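Local coordinates for protein ICChI, a glycosylated chitinase (Ipomoea carnea, PDB 6IDN) that has chitinase and lysozyme activity, consistent with hydrolysis of beta-1,4-linked N-acetylglucosamine polymers by a glycoside hydrolase family 18 TIM barrel, at residues Trp7-Glu13 / Asn45-His49; Leu218-Ala224 / Leu255-Asp261; Ile64-Lys68 / Glu117-Gly121. Where two conformers were deposited one is given. Residue numbers count along the deposited sequence, not the author numbering.

Interaction 1 (Trp7-Glu13 / Asn45-His49). With NAG (2-acetamido-2-deoxy-beta-D-glucopyranose), chain B.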
ATOM      1  N   TRP A   7      -5.113  -6.116  -2.215  1.00 18.78           N
ATOM      2  CA  TRP A   7      -5.893  -6.995  -3.069  1.00 18.99           C
ATOM      3  C   TRP A   7      -5.162  -7.144  -4.393  1.00 21.69           C
ATOM      4  O   TRP A   7      -4.473  -6.225  -4.844  1.00 19.98           O
ATOM      5  CB  TRP A   7      -7.308  -6.439  -3.285  1.00 23.03           C
ATOM      6  CG  TRP A   7      -8.175  -7.207  -4.252  1.00 23.39           C
ATOM      7  CD1 TRP A   7      -9.106  -8.142  -3.933  1.00 23.14           C
ATOM      8  CD2 TRP A   7      -8.218  -7.072  -5.689  1.00 24.43           C
ATOM      9  NE1 TRP A   7      -9.727  -8.616  -5.077  1.00 24.97           N
ATOM     10  CE2 TRP A   7      -9.193  -7.970  -6.164  1.00 29.92           C
ATOM     11  CE3 TRP A   7      -7.524  -6.282  -6.611  1.00 27.71           C
ATOM     12  CZ2 TRP A   7      -9.483  -8.101  -7.515  1.00 32.15           C
ATOM     13  CZ3 TRP A   7      -7.812  -6.414  -7.953  1.00 26.93           C
ATOM     14  CH2 TRP A   7      -8.784  -7.314  -8.392  1.00 27.90           C
ATOM     15  N   GLY A   8      -5.290  -8.323  -4.995  1.00 23.09           N
ATOM     16  CA  GLY A   8      -4.747  -8.543  -6.321  1.00 23.52           C
ATOM     17  C   GLY A   8      -3.904  -9.792  -6.471  1.00 26.60           C
ATOM     18  O   GLY A   8      -3.750 -10.301  -7.584  1.00 26.81           O
ATOM     19  N   GLN A   9      -3.348 -10.303  -5.372  1.00 26.34           N
ATOM     20  CA  GLN A   9      -2.310 -11.317  -5.462  1.00 25.37           C
ATOM     21  C   GLN A   9      -2.807 -12.730  -5.167  1.00 27.12           C
ATOM     22  O   GLN A   9      -1.987 -13.640  -4.986  1.00 29.87           O
ATOM     23  CB  GLN A   9      -1.144 -10.948  -4.544  1.00 23.99           C
ATOM     24  CG  GLN A   9      -0.297  -9.791  -5.077  1.00 24.16           C
ATOM     25  CD  GLN A   9       0.270 -10.103  -6.441  1.00 27.99           C
ATOM     26  OE1 GLN A   9       1.095 -11.011  -6.584  1.00 31.15           O
ATOM     27  NE2 GLN A   9      -0.194  -9.379  -7.469  1.00 24.33           N
ATOM     28  N   ASP A  10      -4.121 -12.952  -5.159  1.00 30.06           N
ATOM     29  CA  ASP A  10      -4.660 -14.309  -5.161  1.00 28.84           C
ATOM     30  C   ASP A  10      -6.043 -14.288  -5.798  1.00 28.61           C
ATOM     31  O   ASP A  10      -6.965 -13.662  -5.266  1.00 32.03           O
ATOM     32  CB  ASP A  10      -4.714 -14.894  -3.744  1.00 29.25           C
ATOM     33  CG  ASP A  10      -4.869 -16.403  -3.752  1.00 42.40           C
ATOM     34  OD1 ASP A  10      -5.848 -16.899  -4.355  1.00 40.77           O
ATOM     35  OD2 ASP A  10      -4.014 -17.095  -3.155  1.00 43.94           O
ATOM     36  N   GLY A  11      -6.183 -14.968  -6.941  1.00 30.41           N
ATOM     37  CA  GLY A  11      -7.423 -14.929  -7.705  1.00 32.97           C
ATOM     38  C   GLY A  11      -8.639 -15.444  -6.962  1.00 37.65           C
ATOM     39  O   GLY A  11      -9.770 -15.131  -7.348  1.00 37.16           O
ATOM     40  N   GLY A  12      -8.439 -16.221  -5.901  1.00 35.96           N
ATOM     41  CA  GLY A  12      -9.532 -16.708  -5.087  1.00 34.76           C
ATOM     42  C   GLY A  12      -9.926 -15.839  -3.912  1.00 39.27           C
ATOM     43  O   GLY A  12     -10.796 -16.236  -3.128  1.00 39.02           O
ATOM     44  N   GLU A  13      -9.326 -14.658  -3.757  1.00 31.35           N
ATOM     45  CA  GLU A  13      -9.642 -13.812  -2.612  1.00 29.48           C
ATOM     46  C   GLU A  13     -10.943 -13.043  -2.778  1.00 37.15           C
ATOM     47  O   GLU A  13     -11.303 -12.269  -1.886  1.00 30.02           O
ATOM     48  CB  GLU A  13      -8.498 -12.833  -2.341  1.00 27.02           C
ATOM     49  CG  GLU A  13      -8.397 -11.692  -3.344  1.00 29.88           C
ATOM     50  CD  GLU A  13      -7.003 -11.128  -3.403  1.00 32.29           C
ATOM     51  OE1 GLU A  13      -6.344 -11.088  -2.341  1.00 29.73           O
ATOM     52  OE2 GLU A  13      -6.555 -10.726  -4.502  1.00 26.71           O
ATOM     53  N   ASN A  45       0.610  -7.113 -12.476  1.00 25.46           N
ATOM     54  CA  ASN A  45       0.340  -8.502 -12.117  1.00 26.05           C
ATOM     55  C   ASN A  45      -0.839  -8.508 -11.159  1.00 28.24           C
ATOM     56  O   ASN A  45      -0.722  -8.024 -10.029  1.00 25.79           O
ATOM     57  CB  ASN A  45       1.579  -9.126 -11.475  1.00 28.41           C
ATOM     58  CG  ASN A  45       1.418 -10.598 -11.162  1.00 34.85           C
ATOM     59  OD1 ASN A  45       0.398 -11.043 -10.625  1.00 32.89           O
ATOM     60  ND2 ASN A  45       2.439 -11.368 -11.500  1.00 30.70           N
ATOM     61  N   LEU A  46      -1.971  -9.044 -11.600  1.00 27.55           N
ATOM     62  CA  LEU A  46      -3.122  -9.251 -10.730  1.00 27.48           C
ATOM     63  C   LEU A  46      -3.403 -10.740 -10.592  1.00 32.41           C
ATOM     64  O   LEU A  46      -4.553 -11.170 -10.493  1.00 31.15           O
ATOM     65  CB  LEU A  46      -4.347  -8.500 -11.248  1.00 29.06           C
ATOM     66  CG  LEU A  46      -4.180  -6.980 -11.366  1.00 25.89           C
ATOM     67  CD1 LEU A  46      -5.453  -6.288 -11.836  1.00 27.84           C
ATOM     68  CD2 LEU A  46      -3.693  -6.387 -10.032  1.00 23.06           C
ATOM     69  N   THR A  47      -2.318 -11.525 -10.549  1.00 30.29           N
ATOM     70  CA  THR A  47      -2.309 -12.985 -10.558  1.00 32.79           C
ATOM     71  C   THR A  47      -3.436 -13.532 -11.426  1.00 35.64           C
ATOM     72  O   THR A  47      -3.506 -13.201 -12.617  1.00 36.83           O
ATOM     73  CB  THR A  47      -2.349 -13.550  -9.127  1.00 35.21           C
ATOM     74  OG1 THR A  47      -3.532 -13.124  -8.439  1.00 33.03           O
ATOM     75  CG2 THR A  47      -1.126 -13.073  -8.354  1.00 32.18           C
ATOM     76  N   LYS A  48      -4.317 -14.360 -10.871  1.00 36.92           N
ATOM     77  CA  LYS A  48      -5.327 -15.011 -11.700  1.00 39.98           C
ATOM     78  C   LYS A  48      -6.649 -14.253 -11.745  1.00 39.64           C
ATOM     79  O   LYS A  48      -7.638 -14.794 -12.243  1.00 42.12           O
ATOM     80  CB  LYS A  48      -5.573 -16.450 -11.229  1.00 42.18           C
ATOM     81  CG  LYS A  48      -4.332 -17.209 -10.756  1.00 51.60           C
ATOM     82  CD  LYS A  48      -3.191 -17.241 -11.775  1.00 47.41           C
ATOM     83  CE  LYS A  48      -1.943 -17.874 -11.140  1.00 42.81           C
ATOM     84  NZ  LYS A  48      -0.861 -18.195 -12.130  1.00 44.49           N
ATOM     85  N   HIS A  49      -6.696 -13.020 -11.245  1.00 36.83           N
ATOM     86  CA  HIS A  49      -7.911 -12.220 -11.372  1.00 36.70           C
ATOM     87  C   HIS A  49      -8.220 -11.926 -12.833  1.00 38.59           C
ATOM     88  O   HIS A  49      -9.335 -12.165 -13.308  1.00 40.71           O
ATOM     89  CB  HIS A  49      -7.765 -10.912 -10.596  1.00 33.47           C
ATOM     90  CG  HIS A  49      -7.902 -11.069  -9.114  1.00 31.94           C
ATOM     91  ND1 HIS A  49      -9.097 -11.389  -8.511  1.00 32.79           N
ATOM     92  CD2 HIS A  49      -7.004 -10.911  -8.111  1.00 29.74           C
ATOM     93  CE1 HIS A  49      -8.927 -11.445  -7.203  1.00 40.03           C
ATOM     94  NE2 HIS A  49      -7.666 -11.157  -6.934  1.00 29.36           N
TER
HETATM   95  C1  NAG B   1       2.442 -12.772 -11.236  1.00 27.84           C
HETATM   96  C2  NAG B   1       3.198 -13.523 -12.321  1.00 27.79           C
HETATM   97  C3  NAG B   1       3.304 -15.007 -11.964  1.00 28.41           C
HETATM   98  C4  NAG B   1       3.912 -15.162 -10.575  1.00 30.46           C
HETATM   99  C5  NAG B   1       3.105 -14.348  -9.567  1.00 35.50           C
HETATM  100  C6  NAG B   1       3.678 -14.373  -8.171  1.00 34.38           C
HETATM  101  C7  NAG B   1       3.178 -12.737 -14.651  1.00 49.31           C
HETATM  102  C8  NAG B   1       2.379 -12.638 -15.916  1.00 51.06           C
HETATM  103  N2  NAG B   1       2.571 -13.340 -13.621  1.00 35.82           N
HETATM  104  O3  NAG B   1       4.129 -15.663 -12.920  1.00 36.71           O
HETATM  105  O4  NAG B   1       3.925 -16.531 -10.181  1.00 30.18           O
HETATM  106  O5  NAG B   1       3.084 -12.976  -9.977  1.00 33.07           O
HETATM  107  O6  NAG B   1       4.981 -13.804  -8.148  1.00 41.00           O
HETATM  108  O7  NAG B   1       4.321 -12.292 -14.566  1.00 47.15           O
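His-49 NE2 donates a nearly straight hydrogen bond to Glu-13 OE2, 2.7 Å long, and that bond is the polar heart of the contact. The same OE2 also accepts from Gly-8 N at 2.8 Å, so Glu-13 folds back over its own loop and ties both segments to one carboxylate oxygen. Thr-47 OG1 lies 3.0 Å from Gly-8 O. Two tight turns bring Glu-13, Thr-47 and His-49 into position: a type I turn from Asp-10 to Glu-13, where Asp-10 OD1 accepts from Gly-12 N (3.1 Å) in an Asx turn, and a type II' turn from Leu-46 to His-49. Around the polar core, the imidazole is sandwiched. The six-membered ring of Trp-7 covers one face obliquely, with centroids 4.1 Å apart, and Gly-11 CA sits over the other, 3.8 Å from the His-49 centroid, in a CH-pi contact; a side chain on Gly-11 would collide with Lys-48 CB. At the outer edge, Asn-45 OD1 accepts from Thr-47 N (2.8 Å) in a second Asx turn, while Asn-45 ND2 is bonded to C1 of the NAG. The asparagine thus serves turn and N-linked glycan at once, and the buried Glu-13 carboxylate is matched by a histidine and a backbone amide.

Interaction 2 (Leu218-Ala224 / Leu255-Asp261)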
ATOM      1  N   LEU A 218       0.017  -5.251   9.446  1.00 14.00           N
ATOM      2  CA  LEU A 218      -0.025  -6.552  10.093  1.00 14.07           C
ATOM      3  C   LEU A 218      -0.428  -7.628   9.104  1.00 17.28           C
ATOM      4  O   LEU A 218      -1.145  -7.354   8.136  1.00 16.97           O
ATOM      5  CB  LEU A 218      -1.034  -6.565  11.244  1.00 14.31           C
ATOM      6  CG  LEU A 218      -0.682  -5.694  12.432  1.00 16.00           C
ATOM      7  CD1 LEU A 218      -1.877  -5.703  13.382  1.00 17.55           C
ATOM      8  CD2 LEU A 218       0.546  -6.221  13.140  1.00 15.23           C
ATOM      9  N   PRO A 219      -0.049  -8.876   9.359  1.00 14.65           N
ATOM     10  CA  PRO A 219      -0.621  -9.983   8.590  1.00 16.62           C
ATOM     11  C   PRO A 219      -2.013 -10.326   9.100  1.00 15.66           C
ATOM     12  O   PRO A 219      -2.288 -10.267  10.301  1.00 18.72           O
ATOM     13  CB  PRO A 219       0.368 -11.135   8.821  1.00 21.57           C
ATOM     14  CG  PRO A 219       1.253 -10.712   9.988  1.00 17.54           C
ATOM     15  CD  PRO A 219       0.890  -9.314  10.405  1.00 16.21           C
ATOM     16  N   ALA A 220      -2.913 -10.649   8.169  1.00 16.40           N
ATOM     17  CA  ALA A 220      -4.288 -10.946   8.568  1.00 19.85           C
ATOM     18  C   ALA A 220      -4.448 -12.334   9.173  1.00 18.99           C
ATOM     19  O   ALA A 220      -5.486 -12.610   9.785  1.00 21.59           O
ATOM     20  CB  ALA A 220      -5.239 -10.818   7.374  1.00 22.09           C
ATOM     21  N   ALA A 221      -3.463 -13.204   8.994  1.00 17.58           N
ATOM     22  CA  ALA A 221      -3.472 -14.557   9.527  1.00 18.97           C
ATOM     23  C   ALA A 221      -2.030 -15.028   9.606  1.00 17.99           C
ATOM     24  O   ALA A 221      -1.161 -14.470   8.925  1.00 20.59           O
ATOM     25  CB  ALA A 221      -4.299 -15.499   8.637  1.00 21.40           C
ATOM     26  N   PRO A 222      -1.737 -16.034  10.433  1.00 21.49           N
ATOM     27  CA  PRO A 222      -0.355 -16.555  10.476  1.00 21.36           C
ATOM     28  C   PRO A 222       0.186 -16.960   9.109  1.00 23.40           C
ATOM     29  O   PRO A 222       1.364 -16.723   8.813  1.00 24.32           O
ATOM     30  CB  PRO A 222      -0.470 -17.759  11.418  1.00 26.17           C
ATOM     31  CG  PRO A 222      -1.626 -17.432  12.310  1.00 28.44           C
ATOM     32  CD  PRO A 222      -2.601 -16.646  11.457  1.00 23.91           C
ATOM     33  N   GLN A 223      -0.666 -17.529   8.256  1.00 22.31           N
ATOM     34  CA  GLN A 223      -0.249 -17.957   6.926  1.00 22.45           C
ATOM     35  C   GLN A 223       0.158 -16.786   6.033  1.00 27.60           C
ATOM     36  O   GLN A 223       0.896 -16.992   5.060  1.00 25.81           O
ATOM     37  CB  GLN A 223      -1.378 -18.744   6.255  1.00 25.52           C
ATOM     38  CG  GLN A 223      -1.692 -20.100   6.891  1.00 27.62           C
ATOM     39  CD  GLN A 223      -2.478 -20.003   8.198  1.00 34.22           C
ATOM     40  OE1 GLN A 223      -2.977 -18.938   8.571  1.00 29.53           O
ATOM     41  NE2 GLN A 223      -2.592 -21.129   8.897  1.00 35.80           N
ATOM     42  N   ALA A 224      -0.322 -15.576   6.324  1.00 22.47           N
ATOM     43  CA  ALA A 224       0.043 -14.416   5.518  1.00 21.72           C
ATOM     44  C   ALA A 224       1.485 -13.978   5.738  1.00 23.52           C
ATOM     45  O   ALA A 224       2.031 -13.257   4.901  1.00 24.54           O
ATOM     46  CB  ALA A 224      -0.892 -13.248   5.822  1.00 21.21           C
ATOM     47  N   LEU A 255      -3.560  -4.335   6.432  1.00 15.77           N
ATOM     48  CA  LEU A 255      -3.563  -5.786   6.487  1.00 16.98           C
ATOM     49  C   LEU A 255      -3.024  -6.372   5.192  1.00 19.05           C
ATOM     50  O   LEU A 255      -3.479  -6.020   4.099  1.00 20.80           O
ATOM     51  CB  LEU A 255      -4.973  -6.323   6.743  1.00 17.51           C
ATOM     52  CG  LEU A 255      -5.547  -6.000   8.119  1.00 17.79           C
ATOM     53  CD1 LEU A 255      -6.999  -6.493   8.190  1.00 21.16           C
ATOM     54  CD2 LEU A 255      -4.724  -6.655   9.198  1.00 19.09           C
ATOM     55  N   TRP A 256      -2.075  -7.287   5.328  1.00 17.63           N
ATOM     56  CA  TRP A 256      -1.663  -8.182   4.254  1.00 19.79           C
ATOM     57  C   TRP A 256      -2.288  -9.544   4.548  1.00 18.81           C
ATOM     58  O   TRP A 256      -1.897 -10.193   5.519  1.00 20.06           O
ATOM     59  CB  TRP A 256      -0.138  -8.280   4.229  1.00 20.15           C
ATOM     60  CG  TRP A 256       0.348  -9.256   3.229  1.00 19.30           C
ATOM     61  CD1 TRP A 256       0.798 -10.530   3.467  1.00 20.45           C
ATOM     62  CD2 TRP A 256       0.411  -9.065   1.814  1.00 18.32           C
ATOM     63  NE1 TRP A 256       1.142 -11.137   2.279  1.00 22.57           N
ATOM     64  CE2 TRP A 256       0.915 -10.260   1.251  1.00 21.93           C
ATOM     65  CE3 TRP A 256       0.110  -7.993   0.965  1.00 21.38           C
ATOM     66  CZ2 TRP A 256       1.121 -10.411  -0.120  1.00 27.36           C
ATOM     67  CZ3 TRP A 256       0.300  -8.155  -0.401  1.00 25.74           C
ATOM     68  CH2 TRP A 256       0.808  -9.348  -0.925  1.00 29.22           C
ATOM     69  N   SER A 257      -3.264 -10.004   3.748  1.00 17.88           N
ATOM     70  CA  SER A 257      -3.869  -9.395   2.560  1.00 18.49           C
ATOM     71  C   SER A 257      -5.331  -9.871   2.523  1.00 23.16           C
ATOM     72  O   SER A 257      -5.755 -10.618   3.399  1.00 22.35           O
ATOM     73  CB  SER A 257      -3.135  -9.821   1.295  1.00 23.01           C
ATOM     74  OG  SER A 257      -3.404 -11.198   1.025  1.00 26.14           O
ATOM     75  N   LYS A 258      -6.094  -9.474   1.502  1.00 20.75           N
ATOM     76  CA  LYS A 258      -7.498  -9.882   1.438  1.00 24.50           C
ATOM     77  C   LYS A 258      -7.639 -11.403   1.464  1.00 30.73           C
ATOM     78  O   LYS A 258      -8.556 -11.938   2.102  1.00 25.26           O
ATOM     79  CB  LYS A 258      -8.158  -9.302   0.184  1.00 24.48           C
ATOM     80  CG  LYS A 258      -9.596  -9.793  -0.074  1.00 27.40           C
ATOM     81  CD  LYS A 258     -10.531  -9.462   1.093  1.00 27.01           C
ATOM     82  CE  LYS A 258     -11.992  -9.804   0.749  1.00 30.72           C
ATOM     83  NZ  LYS A 258     -12.210 -11.262   0.549  1.00 33.21           N
ATOM     84  N   TYR A 259      -6.725 -12.112   0.795  1.00 24.00           N
ATOM     85  CA  TYR A 259      -6.838 -13.564   0.694  1.00 26.05           C
ATOM     86  C   TYR A 259      -6.824 -14.233   2.062  1.00 25.35           C
ATOM     87  O   TYR A 259      -7.458 -15.280   2.240  1.00 29.24           O
ATOM     88  CB  TYR A 259      -5.710 -14.128  -0.169  1.00 26.86           C
ATOM     89  CG  TYR A 259      -5.755 -15.638  -0.293  1.00 30.96           C
ATOM     90  CD1 TYR A 259      -6.730 -16.254  -1.064  1.00 32.79           C
ATOM     91  CD2 TYR A 259      -4.829 -16.440   0.362  1.00 37.03           C
ATOM     92  CE1 TYR A 259      -6.784 -17.633  -1.181  1.00 35.80           C
ATOM     93  CE2 TYR A 259      -4.877 -17.824   0.252  1.00 36.65           C
ATOM     94  CZ  TYR A 259      -5.853 -18.410  -0.521  1.00 35.56           C
ATOM     95  OH  TYR A 259      -5.904 -19.783  -0.637  1.00 43.46           O
ATOM     96  N   TYR A 260      -6.123 -13.645   3.031  1.00 23.37           N
ATOM     97  CA  TYR A 260      -5.952 -14.230   4.356  1.00 26.43           C
ATOM     98  C   TYR A 260      -6.889 -13.643   5.399  1.00 26.48           C
ATOM     99  O   TYR A 260      -6.855 -14.080   6.555  1.00 27.49           O
ATOM    100  CB  TYR A 260      -4.498 -14.065   4.822  1.00 26.03           C
ATOM    101  CG  TYR A 260      -3.521 -14.772   3.907  1.00 23.68           C
ATOM    102  CD1 TYR A 260      -3.394 -16.153   3.935  1.00 27.58           C
ATOM    103  CD2 TYR A 260      -2.759 -14.061   2.989  1.00 23.35           C
ATOM    104  CE1 TYR A 260      -2.516 -16.804   3.087  1.00 32.39           C
ATOM    105  CE2 TYR A 260      -1.877 -14.711   2.127  1.00 27.69           C
ATOM    106  CZ  TYR A 260      -1.758 -16.078   2.190  1.00 32.92           C
ATOM    107  OH  TYR A 260      -0.890 -16.740   1.343  1.00 34.13           O
ATOM    108  N   ASP A 261      -7.724 -12.677   5.020  1.00 22.40           N
ATOM    109  CA  ASP A 261      -8.593 -11.967   5.957  1.00 22.63           C
ATOM    110  C   ASP A 261      -9.990 -12.583   5.928  1.00 24.81           C
ATOM    111  O   ASP A 261     -10.938 -12.031   5.369  1.00 33.64           O
ATOM    112  CB  ASP A 261      -8.621 -10.474   5.614  1.00 24.60           C
ATOM    113  CG  ASP A 261      -9.375  -9.651   6.643  1.00 29.19           C
ATOM    114  OD1 ASP A 261      -9.559 -10.142   7.779  1.00 26.82           O
ATOM    115  OD2 ASP A 261      -9.802  -8.524   6.307  1.00 26.17           O
TER
HETATM  116  O   HOH W   1       2.078 -16.050   2.703  1.00 31.26           O
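Small alanines make the centre of this contact. Ala-220 CB packs against Tyr-260 CB at 4.2 Å and Asp-261 CB at 3.8 Å, and Ala-221 CB lies 4.1 Å from Tyr-260 CB. Ala-224 fits between two aromatic side chains, its CB 3.5 Å from Tyr-260 CD2 and 4.0 Å from Trp-256 CD1, while the tyrosine ring lays one face over the backbone of Gln-223 and Ala-224. On the sheet face opposite Trp-256, Leu-218 CB meets Leu-255 CD2 at 4.2 Å, and Tyr-264 of helix 264-268 covers both leucines. The strand ends are joined through their backbones: Trp-256 N donates to Leu-218 O (3.0 Å), and Ala-220 N donates to Trp-256 O (2.9 Å), the alternating pattern of a parallel pair. Straight after Trp-256 comes a cis peptide bond to Ser-257, where the chain leaves the sheet and enters the 3-10 turn 258-260. Farther out, a water donates to Gln-223 O at 2.8 Å and shares a weak hydrogen bond with Tyr-260 OH (3.3 Å). Asp-261 OD2 is held by Tyr-25 and Ser-265. Strand 213-219, helix 233-244 and strand 250-256 form a beta-alpha-beta crossover, and these are the last two strands of the TIM barrel; a cis bond after a tryptophan ending the last strand is a familiar feature of family 18 chitinases.

Interaction 3 (Ile64-Lys68 / Glu117-Gly121)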
ATOM      1  N   ILE A  64     -13.921  -0.391  -9.431  1.00 28.90           N
ATOM      2  CA  ILE A  64     -13.217   0.729  -8.805  1.00 31.75           C
ATOM      3  C   ILE A  64     -14.188   1.880  -8.573  1.00 35.18           C
ATOM      4  O   ILE A  64     -14.258   2.454  -7.480  1.00 28.04           O
ATOM      5  CB  ILE A  64     -12.021   1.162  -9.676  1.00 27.06           C
ATOM      6  CG1 ILE A  64     -10.977   0.041  -9.775  1.00 25.57           C
ATOM      7  CG2 ILE A  64     -11.367   2.439  -9.129  1.00 31.36           C
ATOM      8  CD1 ILE A  64      -9.992   0.223 -10.932  1.00 25.12           C
ATOM      9  N   SER A  65     -14.964   2.229  -9.601  1.00 29.42           N
ATOM     10  CA  SER A  65     -15.938   3.301  -9.442  1.00 31.01           C
ATOM     11  C   SER A  65     -16.912   2.990  -8.313  1.00 32.01           C
ATOM     12  O   SER A  65     -17.277   3.877  -7.532  1.00 33.45           O
ATOM     13  CB  SER A  65     -16.691   3.520 -10.752  1.00 33.25           C
ATOM     14  OG  SER A  65     -17.435   4.721 -10.700  1.00 51.55           O
ATOM     15  N   TYR A  66     -17.349   1.736  -8.220  1.00 32.71           N
ATOM     16  CA  TYR A  66     -18.286   1.355  -7.168  1.00 33.80           C
ATOM     17  C   TYR A  66     -17.635   1.474  -5.793  1.00 31.94           C
ATOM     18  O   TYR A  66     -18.236   2.015  -4.858  1.00 32.64           O
ATOM     19  CB  TYR A  66     -18.790  -0.063  -7.411  1.00 34.98           C
ATOM     20  CG  TYR A  66     -19.597  -0.614  -6.261  1.00 35.89           C
ATOM     21  CD1 TYR A  66     -20.932  -0.256  -6.086  1.00 38.24           C
ATOM     22  CD2 TYR A  66     -19.023  -1.488  -5.346  1.00 34.54           C
ATOM     23  CE1 TYR A  66     -21.670  -0.761  -5.024  1.00 39.18           C
ATOM     24  CE2 TYR A  66     -19.755  -2.001  -4.287  1.00 36.36           C
ATOM     25  CZ  TYR A  66     -21.077  -1.633  -4.133  1.00 37.78           C
ATOM     26  OH  TYR A  66     -21.804  -2.134  -3.071  1.00 38.81           O
ATOM     27  N   CYS A  67     -16.401   0.984  -5.656  1.00 29.74           N
ATOM     28  CA  CYS A  67     -15.679   1.143  -4.395  1.00 28.01           C
ATOM     29  C   CYS A  67     -15.576   2.610  -4.011  1.00 31.08           C
ATOM     30  O   CYS A  67     -15.827   2.982  -2.861  1.00 28.76           O
ATOM     31  CB  CYS A  67     -14.284   0.533  -4.506  1.00 28.67           C
ATOM     32  SG  CYS A  67     -14.250  -1.239  -4.634  1.00 29.36           S
ATOM     33  N   LYS A  68     -15.208   3.462  -4.969  1.00 27.61           N
ATOM     34  CA  LYS A  68     -15.069   4.881  -4.663  1.00 27.61           C
ATOM     35  C   LYS A  68     -16.406   5.514  -4.290  1.00 29.97           C
ATOM     36  O   LYS A  68     -16.448   6.408  -3.436  1.00 30.19           O
ATOM     37  CB  LYS A  68     -14.413   5.601  -5.846  1.00 27.12           C
ATOM     38  CG  LYS A  68     -12.969   5.143  -6.093  1.00 27.48           C
ATOM     39  CD  LYS A  68     -12.457   5.599  -7.453  1.00 31.24           C
ATOM     40  CE  LYS A  68     -12.486   7.122  -7.567  1.00 33.89           C
ATOM     41  NZ  LYS A  68     -11.949   7.585  -8.878  1.00 29.65           N
ATOM     42  N   GLU A 117     -11.752   4.604 -15.124  1.00 27.60           N
ATOM     43  CA  GLU A 117     -11.865   5.176 -13.784  1.00 25.32           C
ATOM     44  C   GLU A 117     -10.489   5.448 -13.174  1.00 23.66           C
ATOM     45  O   GLU A 117      -9.626   4.562 -13.144  1.00 29.05           O
ATOM     46  CB  GLU A 117     -12.672   4.245 -12.879  1.00 27.43           C
ATOM     47  CG  GLU A 117     -13.013   4.856 -11.532  1.00 32.14           C
ATOM     48  CD  GLU A 117     -14.065   5.952 -11.629  1.00 34.12           C
ATOM     49  OE1 GLU A 117     -14.849   5.960 -12.598  1.00 33.05           O
ATOM     50  OE2 GLU A 117     -14.105   6.820 -10.735  1.00 36.32           O
ATOM     51  N   SER A 118     -10.299   6.663 -12.650  1.00 22.08           N
ATOM     52  CA  SER A 118      -9.032   7.033 -12.028  1.00 19.88           C
ATOM     53  C   SER A 118      -8.869   6.388 -10.659  1.00 18.83           C
ATOM     54  O   SER A 118      -9.796   6.355  -9.848  1.00 22.65           O
ATOM     55  CB  SER A 118      -8.926   8.553 -11.852  1.00 18.89           C
ATOM     56  OG  SER A 118      -7.655   8.918 -11.280  1.00 21.19           O
ATOM     57  N   LEU A 119      -7.681   5.861 -10.398  0.76 19.28           N
ATOM     58  CA  LEU A 119      -7.369   5.489  -9.028  0.76 16.64           C
ATOM     59  C   LEU A 119      -7.030   6.738  -8.213  0.76 19.64           C
ATOM     60  O   LEU A 119      -6.820   7.837  -8.748  0.76 21.73           O
ATOM     61  CB  LEU A 119      -6.204   4.491  -8.984  0.76 20.72           C
ATOM     62  CG  LEU A 119      -6.451   3.139  -9.669  0.76 25.34           C
ATOM     63  CD1 LEU A 119      -5.329   2.135  -9.401  0.76 18.55           C
ATOM     64  CD2 LEU A 119      -7.762   2.568  -9.236  0.76 25.92           C
ATOM     65  N   ASP A 120      -6.965   6.558  -6.896  1.00 18.17           N
ATOM     66  CA  ASP A 120      -6.771   7.675  -5.982  1.00 19.16           C
ATOM     67  C   ASP A 120      -5.314   7.990  -5.680  1.00 22.05           C
ATOM     68  O   ASP A 120      -5.034   9.080  -5.180  1.00 18.93           O
ATOM     69  CB  ASP A 120      -7.512   7.408  -4.677  1.00 19.03           C
ATOM     70  CG  ASP A 120      -9.012   7.499  -4.848  1.00 22.02           C
ATOM     71  OD1 ASP A 120      -9.525   8.584  -5.210  1.00 28.15           O
ATOM     72  OD2 ASP A 120      -9.685   6.481  -4.644  1.00 23.79           O
ATOM     73  N   GLY A 121      -4.382   7.093  -5.975  1.00 16.26           N
ATOM     74  CA  GLY A 121      -3.001   7.360  -5.645  1.00 16.74           C
ATOM     75  C   GLY A 121      -2.167   6.108  -5.814  1.00 17.19           C
ATOM     76  O   GLY A 121      -2.629   5.093  -6.356  1.00 16.20           O
TER
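Ile-64 opens the contact with an apolar touch: its CG2 sits 3.6 Å from Leu-119 CD2 and 3.8 Å from Glu-117 CG. One residue on, Ser-65 OG gives a weak hydrogen bond, 3.4 Å, to Glu-117 OE1. Tyr-66 and Cys-67 turn to the other side of the helix, where Cys-67 forms a disulfide with Cys-20. A full turn after Ile-64, Lys-68 faces the loop again. Its NZ makes a salt bridge to Glu-117 OE2 at 2.9 Å and donates to Ser-118 O at 2.7 Å, so one ammonium group holds both a carboxylate and the backbone of the loop 117-121, while Lys-68 CG passes 3.8 Å from Asp-120 OD2. That oxygen is itself taken by Val-74 N. Helix 60-69 is thereby joined both to helix 16-21, through the Cys-67 to Cys-20 disulfide and Ile-64 on Leu-16, and to the loop leading into strand 121-126, which pairs with strand 73-80, whose Val-74 and Leu-76 pack against Leu-119.

All three contacts belong to one TIM barrel. Interaction 1 comes first along the chain, interaction 3 follows, and interaction 2 comes last. Interactions 1 and 2 are neighbours, with centres 14 Å apart: strand 2-7 pairs with strand 250-256, so the barrel closes here, and the loops beyond both strands meet where Lys-258 NZ lies 2.8 Å from Glu-13 O, a probable hydrogen bond, and Asp-10 CG packs 3.3 Å from Tyr-259 CD1. Interaction 3 stands apart, its centre 18 Å from interaction 1 and 23 Å from interaction 2. The first and last strands of the barrel thus meet at interactions 1 and 2, while interaction 3 joins an outer helix to the loop entering a strand farther round.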